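Local coordinates for heat shock protein, putative (Plasmodium falciparum, PDB 1Y6Z), which probably serves, as part of an Hsp90-family protein, in ATP-dependent chaperoning of unfolded proteins, this chain being its middle domain, at residues 73-79 and 99-105. Residues are numbered along the deposited sequence; the frame is centred on the assembly and turned at random.
Sequences IRLYVKR and GIVDSEN
R74 and G99 open a parallel ladder in which five main-chain hydrogen bonds join segments 73-79 and 99-105. R74 N reaches G99 O at 2.9 Å, and R74 O in turn receives V101 N. V101 O accepts Y76 N at 2.8 Å, S103 N returns to Y76 O, and K78 N closes the series on S103 O, just past the end of its strand. R74 and Y76 thus spend both N and O on this partner, whereas I73 bonds with F86, L75 with I82 and N83, and I100 with I50. The parallel pair therefore lies inside the mixed five-stranded sheet of the Hsp90 middle domain, between strands 47-53 and 80-83.

Where the ladder ends, a carboxylate takes over. D102 extends its CG anti to its own backbone N (chi1 -171°), and OD2 receives R79 N on its syn side at 3.1 Å, the bond being nearly straight (163°). D102 OD1 accepts W7 NE1, so each oxygen of this buried group has a donor. The guanidinium of R79 turns away: its NE lies 5.2 Å from D102 OD1, too far for a salt bridge.

On the same face, the Y76 ring brings CE1 to 3.9 Å from I100 CB, obliquely, while V101 O sits at the ring edge. The Y76 hydroxyl accepts R74 NE at 2.9 Å, with a weak second bond from R74 NH2; the bend of R74 at chi3 (63°) folds the guanidinium back to it, and F81 adds a cation-pi contact. The other face is largely apolar, with I73 CG2 against V101 CG2 at 4.0 Å and helix 121-141 packed over V101 and S103.

With two N-H donors meeting it, D102 probably remains ionised, and it probably helps hold the turn toward strand 80-83 by hydrogen bonds and not by a direct salt bridge with R79.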
loop_
_atom_site.group_PDB
_atom_site.type_symbol
_atom_site.label_atom_id
_atom_site.label_comp_id
_atom_site.label_asym_id
_atom_site.label_seq_id
_atom_site.Cartn_x
_atom_site.Cartn_y
_atom_site.Cartn_z
ATOM N N ILE B 73 2.749 1.573 -23.506
ATOM C CA ILE B 73 4.062 1.408 -22.926
ATOM C C ILE B 73 5.101 0.897 -23.942
ATOM O O ILE B 73 4.922 -0.143 -24.597
ATOM C CB ILE B 73 4.001 0.537 -21.675
ATOM C CG1 ILE B 73 3.015 1.176 -20.651
ATOM C CG2 ILE B 73 5.347 0.377 -21.088
ATOM C CD1 ILE B 73 3.033 0.461 -19.322
ATOM N N ARG B 74 6.159 1.668 -24.076
ATOM C CA ARG B 74 7.251 1.389 -25.031
ATOM C C ARG B 74 8.348 0.578 -24.321
ATOM O O ARG B 74 8.889 1.018 -23.298
ATOM C CB ARG B 74 7.847 2.701 -25.506
ATOM C CG ARG B 74 6.878 3.571 -26.307
ATOM C CD ARG B 74 7.522 4.893 -26.504
ATOM N NE ARG B 74 8.748 4.757 -27.290
ATOM C CZ ARG B 74 8.772 4.834 -28.625
ATOM N NH1 ARG B 74 7.652 5.033 -29.305
ATOM N NH2 ARG B 74 9.916 4.722 -29.285
ATOM N N LEU B 75 8.640 -0.603 -24.858
ATOM C CA LEU B 75 9.704 -1.412 -24.374
ATOM C C LEU B 75 11.047 -1.104 -25.095
ATOM O O LEU B 75 11.125 -1.050 -26.336
ATOM C CB LEU B 75 9.385 -2.891 -24.525
ATOM C CG LEU B 75 10.636 -3.762 -24.276
ATOM C CD1 LEU B 75 10.910 -4.026 -22.801
ATOM C CD2 LEU B 75 10.563 -5.087 -25.053
ATOM N N TYR B 76 12.089 -0.947 -24.292
ATOM C CA TYR B 76 13.449 -0.797 -24.769
ATOM C C TYR B 76 14.188 -1.993 -24.145
ATOM O O TYR B 76 13.848 -2.455 -23.036
ATOM C CB TYR B 76 14.050 0.547 -24.320
ATOM C CG TYR B 76 13.398 1.802 -24.915
ATOM C CD1 TYR B 76 12.217 2.293 -24.378
ATOM C CD2 TYR B 76 13.951 2.476 -26.034
ATOM C CE1 TYR B 76 11.607 3.381 -24.866
ATOM C CE2 TYR B 76 13.323 3.618 -26.562
ATOM C CZ TYR B 76 12.142 4.060 -25.945
ATOM O OH TYR B 76 11.445 5.166 -26.364
ATOM N N VAL B 77 15.156 -2.532 -24.876
ATOM C CA VAL B 77 16.120 -3.474 -24.304
ATOM C C VAL B 77 17.464 -2.806 -24.564
ATOM O O VAL B 77 17.687 -2.255 -25.651
ATOM C CB VAL B 77 16.021 -4.904 -24.931
ATOM C CG1 VAL B 77 17.000 -5.862 -24.291
ATOM C CG2 VAL B 77 14.621 -5.471 -24.741
ATOM N N LYS B 78 18.326 -2.797 -23.555
ATOM C CA LYS B 78 19.644 -2.154 -23.638
ATOM C C LYS B 78 19.597 -0.823 -24.389
ATOM O O LYS B 78 20.493 -0.498 -25.184
ATOM C CB LYS B 78 20.694 -3.104 -24.258
ATOM C CG LYS B 78 20.741 -4.524 -23.671
ATOM C CD LYS B 78 21.732 -5.417 -24.437
ATOM C CE LYS B 78 22.134 -6.656 -23.627
ATOM N NZ LYS B 78 23.482 -7.187 -24.085
ATOM N N ARG B 79 18.540 -0.053 -24.112
ATOM C CA ARG B 79 18.280 1.283 -24.702
ATOM C C ARG B 79 17.894 1.289 -26.180
ATOM O O ARG B 79 17.736 2.342 -26.781
ATOM C CB ARG B 79 19.415 2.267 -24.397
ATOM C CG ARG B 79 19.849 2.218 -22.944
ATOM C CD ARG B 79 21.137 2.973 -22.666
ATOM N NE ARG B 79 21.230 4.193 -23.460
ATOM C CZ ARG B 79 22.089 4.367 -24.456
ATOM N NH1 ARG B 79 22.092 5.510 -25.138
ATOM N NH2 ARG B 79 22.940 3.397 -24.775
ATOM N N GLY B 99 4.219 5.210 -20.997
ATOM C CA GLY B 99 5.476 5.106 -20.275
ATOM C C GLY B 99 6.519 4.282 -21.023
ATOM O O GLY B 99 6.294 3.844 -22.161
ATOM N N ILE B 100 7.660 4.106 -20.369
ATOM C CA ILE B 100 8.730 3.359 -20.956
ATOM C C ILE B 100 9.205 2.330 -19.953
ATOM O O ILE B 100 9.156 2.549 -18.740
ATOM C CB ILE B 100 9.898 4.287 -21.499
ATOM C CG1 ILE B 100 10.792 4.796 -20.373
ATOM C CG2 ILE B 100 9.340 5.501 -22.404
ATOM C CD1 ILE B 100 11.967 3.819 -19.984
ATOM N N VAL B 101 9.700 1.214 -20.465
ATOM C CA VAL B 101 10.485 0.284 -19.650
ATOM C C VAL B 101 11.789 0.008 -20.418
ATOM O O VAL B 101 11.737 -0.319 -21.610
ATOM C CB VAL B 101 9.757 -1.064 -19.468
ATOM C CG1 VAL B 101 10.662 -2.045 -18.639
ATOM C CG2 VAL B 101 8.413 -0.887 -18.806
ATOM N N ASP B 102 12.934 0.174 -19.767
ATOM C CA ASP B 102 14.196 -0.269 -20.385
ATOM C C ASP B 102 14.808 -1.360 -19.545
ATOM O O ASP B 102 15.256 -1.098 -18.428
ATOM C CB ASP B 102 15.171 0.878 -20.503
ATOM C CG ASP B 102 16.417 0.523 -21.335
ATOM O OD1 ASP B 102 17.213 1.432 -21.580
ATOM O OD2 ASP B 102 16.585 -0.629 -21.760
ATOM N N SER B 103 14.817 -2.562 -20.116
ATOM C CA SER B 103 15.312 -3.786 -19.500
ATOM C C SER B 103 16.754 -4.107 -19.909
ATOM O O SER B 103 17.159 -3.875 -21.046
ATOM C CB SER B 103 14.411 -4.952 -19.912
ATOM O OG SER B 103 14.528 -6.026 -18.996
ATOM N N GLU B 104 17.525 -4.652 -18.970
ATOM C CA GLU B 104 18.868 -5.173 -19.275
ATOM C C GLU B 104 18.836 -6.521 -20.024
ATOM O O GLU B 104 19.789 -6.884 -20.727
ATOM C CB GLU B 104 19.675 -5.322 -17.974
ATOM C CG GLU B 104 21.190 -5.374 -18.167
ATOM C CD GLU B 104 21.751 -4.052 -18.667
ATOM O OE1 GLU B 104 22.181 -4.014 -19.844
ATOM O OE2 GLU B 104 21.751 -3.059 -17.888
ATOM N N ASN B 105 17.729 -7.245 -19.878
ATOM C CA ASN B 105 17.623 -8.644 -20.282
ATOM C C ASN B 105 16.518 -8.856 -21.306
ATOM O O ASN B 105 16.558 -8.271 -22.388
ATOM C CB ASN B 105 17.380 -9.528 -19.049
ATOM C CG ASN B 105 18.616 -9.622 -18.127
ATOM O OD1 ASN B 105 19.669 -9.029 -18.408
ATOM N ND2 ASN B 105 18.483 -10.365 -17.025
#